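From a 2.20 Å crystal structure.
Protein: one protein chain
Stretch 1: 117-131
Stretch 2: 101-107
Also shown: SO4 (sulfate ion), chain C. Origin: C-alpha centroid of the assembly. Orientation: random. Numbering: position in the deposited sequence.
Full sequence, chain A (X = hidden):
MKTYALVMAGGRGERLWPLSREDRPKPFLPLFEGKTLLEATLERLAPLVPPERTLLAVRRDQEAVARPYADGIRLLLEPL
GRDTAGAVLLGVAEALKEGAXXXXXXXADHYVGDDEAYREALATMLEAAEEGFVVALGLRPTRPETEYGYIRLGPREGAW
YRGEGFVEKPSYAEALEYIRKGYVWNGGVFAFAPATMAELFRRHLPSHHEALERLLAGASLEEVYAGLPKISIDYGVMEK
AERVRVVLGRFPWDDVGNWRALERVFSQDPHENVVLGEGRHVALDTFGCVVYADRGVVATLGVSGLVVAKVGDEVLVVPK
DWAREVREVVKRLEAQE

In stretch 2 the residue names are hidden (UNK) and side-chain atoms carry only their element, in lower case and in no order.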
# COMPACT_ATOMS: atom_id res chain seq x y z
N ALA A 117 -10.89 34.05 10.51
CA ALA A 117 -10.80 34.04 11.96
C ALA A 117 -9.32 34.01 12.37
O ALA A 117 -8.95 34.54 13.41
CB ALA A 117 -11.53 32.83 12.53
N TYR A 118 -8.49 33.40 11.53
CA TYR A 118 -7.06 33.31 11.80
C TYR A 118 -6.46 34.71 11.72
O TYR A 118 -5.71 35.13 12.61
CB TYR A 118 -6.39 32.40 10.77
CG TYR A 118 -4.90 32.23 10.97
CD1 TYR A 118 -4.38 31.14 11.68
CD2 TYR A 118 -3.99 33.14 10.42
CE1 TYR A 118 -3.01 30.96 11.83
CE2 TYR A 118 -2.62 32.97 10.55
CZ TYR A 118 -2.13 31.88 11.26
OH TYR A 118 -0.77 31.70 11.39
N ARG A 119 -6.80 35.44 10.66
CA ARG A 119 -6.29 36.80 10.50
C ARG A 119 -6.79 37.70 11.62
O ARG A 119 -6.04 38.50 12.16
CB ARG A 119 -6.69 37.37 9.15
CG ARG A 119 -5.91 36.78 7.99
CD ARG A 119 -6.14 37.57 6.71
NE ARG A 119 -7.48 37.37 6.16
CZ ARG A 119 -7.83 36.33 5.41
NH1 ARG A 119 -6.95 35.39 5.09
NH2 ARG A 119 -9.08 36.24 4.96
N GLU A 120 -8.06 37.57 11.99
CA GLU A 120 -8.62 38.40 13.05
C GLU A 120 -7.86 38.18 14.35
O GLU A 120 -7.60 39.13 15.09
CB GLU A 120 -10.12 38.11 13.21
CG GLU A 120 -10.96 38.77 12.11
CD GLU A 120 -12.43 38.40 12.17
OE1 GLU A 120 -12.82 37.57 13.01
OE2 GLU A 120 -13.20 38.95 11.35
N ALA A 121 -7.47 36.93 14.62
CA ALA A 121 -6.71 36.63 15.83
C ALA A 121 -5.32 37.28 15.77
O ALA A 121 -4.84 37.82 16.77
CB ALA A 121 -6.57 35.12 15.99
N LEU A 122 -4.68 37.22 14.61
CA LEU A 122 -3.36 37.81 14.44
C LEU A 122 -3.43 39.33 14.55
O LEU A 122 -2.55 39.96 15.14
CB LEU A 122 -2.76 37.42 13.09
CG LEU A 122 -2.17 36.02 12.99
CD1 LEU A 122 -1.50 35.83 11.63
CD2 LEU A 122 -1.15 35.83 14.09
N ALA A 123 -4.47 39.92 13.96
CA ALA A 123 -4.65 41.37 14.02
C ALA A 123 -4.72 41.79 15.48
O ALA A 123 -4.11 42.78 15.89
CB ALA A 123 -5.93 41.78 13.29
N THR A 124 -5.46 41.02 16.26
CA THR A 124 -5.61 41.32 17.68
C THR A 124 -4.29 41.16 18.43
O THR A 124 -4.02 41.88 19.38
CB THR A 124 -6.68 40.43 18.31
OG1 THR A 124 -7.94 40.71 17.68
CG2 THR A 124 -6.80 40.70 19.80
N MET A 125 -3.46 40.22 17.98
CA MET A 125 -2.17 40.00 18.62
C MET A 125 -1.26 41.20 18.38
O MET A 125 -0.53 41.63 19.28
CB MET A 125 -1.51 38.72 18.07
CG MET A 125 -2.03 37.44 18.73
SD MET A 125 -1.31 35.94 18.02
CE MET A 125 0.45 36.23 18.31
N LEU A 126 -1.31 41.75 17.17
CA LEU A 126 -0.50 42.91 16.84
C LEU A 126 -0.84 44.08 17.77
O LEU A 126 0.05 44.76 18.27
CB LEU A 126 -0.73 43.31 15.38
CG LEU A 126 -0.30 42.27 14.35
CD1 LEU A 126 -0.74 42.69 12.95
CD2 LEU A 126 1.22 42.10 14.42
N GLU A 127 -2.13 44.28 18.01
CA GLU A 127 -2.60 45.36 18.88
C GLU A 127 -2.17 45.15 20.33
O GLU A 127 -1.80 46.07 21.04
CB GLU A 127 -4.12 45.41 18.79
CG GLU A 127 -4.61 45.82 17.40
CD GLU A 127 -5.98 46.45 17.52
OE1 GLU A 127 -6.84 45.87 18.16
OE2 GLU A 127 -6.16 47.53 16.97
N ALA A 128 -2.27 43.88 20.77
CA ALA A 128 -1.95 43.58 22.16
C ALA A 128 -0.45 43.65 22.41
O ALA A 128 0.04 43.58 23.53
CB ALA A 128 -2.46 42.17 22.47
N ALA A 129 0.30 43.77 21.30
CA ALA A 129 1.75 43.83 21.40
C ALA A 129 2.24 45.26 21.66
O ALA A 129 2.94 45.86 20.85
CB ALA A 129 2.34 43.31 20.09
N GLU A 130 1.80 45.82 22.80
CA GLU A 130 2.27 47.15 23.18
C GLU A 130 3.70 47.09 23.73
O GLU A 130 4.40 46.09 23.62
CB GLU A 130 1.31 47.71 24.24
CG GLU A 130 -0.12 47.86 23.70
CD GLU A 130 -0.98 48.53 24.75
OE1 GLU A 130 -0.96 48.08 25.89
OE2 GLU A 130 -1.66 49.49 24.41
N GLU A 131 4.14 48.23 24.30
CA GLU A 131 5.50 48.27 24.83
C GLU A 131 5.72 47.23 25.93
O GLU A 131 5.13 47.29 27.00
CB GLU A 131 5.78 49.67 25.37
CG GLU A 131 7.26 49.89 25.69
CD GLU A 131 7.59 51.36 25.59
OE1 GLU A 131 6.70 52.15 25.32
OE2 GLU A 131 8.76 51.71 25.78
N UNK A 101 7.78 48.03 13.03
CA UNK A 101 7.23 48.34 14.35
C UNK A 101 6.67 47.08 15.00
O UNK A 101 6.48 47.02 16.21
c UNK A 101 5.38 51.55 13.22
c UNK A 101 6.54 50.74 13.78
c UNK A 101 6.10 49.36 14.22
o UNK A 101 5.16 51.49 11.99
o UNK A 101 4.69 52.22 14.00
N UNK A 102 6.39 46.08 14.17
CA UNK A 102 5.85 44.83 14.66
C UNK A 102 6.37 43.65 13.86
O UNK A 102 6.57 43.75 12.64
c UNK A 102 4.32 44.84 14.55
n UNK A 102 4.32 47.63 18.10
c UNK A 102 3.61 45.78 15.51
n UNK A 102 2.72 46.01 17.79
c UNK A 102 3.55 45.20 16.91
n UNK A 102 2.27 47.84 19.12
c UNK A 102 3.10 47.16 18.34
N UNK A 103 6.61 42.54 14.55
CA UNK A 103 7.05 41.33 13.89
C UNK A 103 6.13 40.20 14.30
O UNK A 103 5.90 39.95 15.49
c UNK A 103 8.91 39.78 12.09
c UNK A 103 8.50 40.98 14.25
c UNK A 103 10.38 39.33 14.08
c UNK A 103 8.97 39.67 13.61
N UNK A 104 5.58 39.52 13.31
CA UNK A 104 4.68 38.40 13.53
C UNK A 104 5.49 37.14 13.21
O UNK A 104 6.16 37.08 12.18
c UNK A 104 2.11 38.03 12.99
c UNK A 104 1.80 38.36 14.44
c UNK A 104 3.49 38.56 12.59
c UNK A 104 1.09 38.67 12.05
N UNK A 105 5.46 36.16 14.11
CA UNK A 105 6.20 34.92 13.89
C UNK A 105 5.23 33.75 13.82
O UNK A 105 4.45 33.53 14.75
c UNK A 105 7.22 34.67 15.03
c UNK A 105 8.33 35.70 14.97
c UNK A 105 7.79 33.27 14.91
N UNK A 106 5.28 32.99 12.73
CA UNK A 106 4.38 31.85 12.60
C UNK A 106 4.95 30.65 11.86
O UNK A 106 5.77 30.78 10.95
c UNK A 106 2.59 32.30 9.47
c UNK A 106 3.09 32.28 11.91
c UNK A 106 2.66 34.42 10.76
c UNK A 106 3.26 33.04 10.60
N UNK A 107 4.52 29.44 12.26
CA UNK A 107 4.89 28.19 11.61
C UNK A 107 4.12 28.00 10.30
O UNK A 107 3.01 28.48 10.12
c UNK A 107 3.46 27.56 13.50
c UNK A 107 3.62 29.15 13.37
c UNK A 107 4.56 27.06 12.58
S SO4 C . -10.28 39.52 5.84
O1 SO4 C . -10.34 38.58 4.77
O2 SO4 C . -11.29 40.50 5.97
O3 SO4 C . -8.93 40.27 5.73
O4 SO4 C . -10.19 38.85 7.13
O HOH W 1 -1.00 48.57 19.64

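Position 101 carries three carbons in an unbranched run, the third bearing two oxygens: a carboxylate two methylenes out from CA. It stays clear of the helix; the nearest side-chain atom to stretch 1 is CB, 8.1 Å from Ala129 O, and the residue is exposed. This is Glu101, a loop residue just ahead of the strand.

Position 102 has three carbons in a row, then a nitrogen, then a carbon holding two more nitrogens. That is a guanidinium on a long arm, and CA-to-CB points toward the helix; the side-chain nitrogens come up against the backbone carbonyls of Leu126 and Ala129. The residue is Arg102. Its NE donates to Leu126 O at 3.0 Å, nearly straight at 171°, with the carbonyl at the edge of the guanidinium near its plane. Its NH1 turns back to Glu101 O at 2.9 Å, tying the arm to the backbone of the preceding residue. Ala129 O lies over one face; its 2.7 Å from Arg102 NH2 is too badly angled for a hydrogen bond and sits in a crowded part of the model, so no rule should rest on it. A water accepts weakly from Arg102 NH2 at 3.4 Å and donates to Glu127 O at 3.0 Å.

Position 103 shows four carbons, forked at the second, with CA-to-CB pointing away from the helix and no contact there. It is Leu103, buried on the other side of the strand.

Position 104 again has four carbons forked at the second, but directed toward the helix. The fork packs against Leu122 and Leu126, one helical turn apart. This is Leu104: CD2 lies 3.9 Å from Leu122 CD1, and CD1 lies 3.8 Å from Leu126 CD2.

Position 105 has one carbon carrying two more, branched at CB and pointing away. It is Val105, buried without touching stretch 1.

Position 106 holds four carbons forked at the second, toward the helix, near Tyr118 and Leu122. It is Leu106, whose CD1 is 3.9 Å from Tyr118 OH and whose CD2 is 4.5 Å from Leu122 CD1.

Position 107 has three carbons closing a ring onto its own backbone nitrogen: Pro107, sideways and out of contact.

The contact reads as alternation meeting helical periodicity. Positions 102, 104 and 106 face the helix, which offers Tyr118, Leu122 and Leu126 at four-residue spacing. With the axes at 137°, ascending the strand means descending the helix. Leucines fill the middle, while Arg102 reaches the carbonyl of Leu126 near the helix's C-terminal end.

Stretch 2, residues 101-107: ERLLVLP
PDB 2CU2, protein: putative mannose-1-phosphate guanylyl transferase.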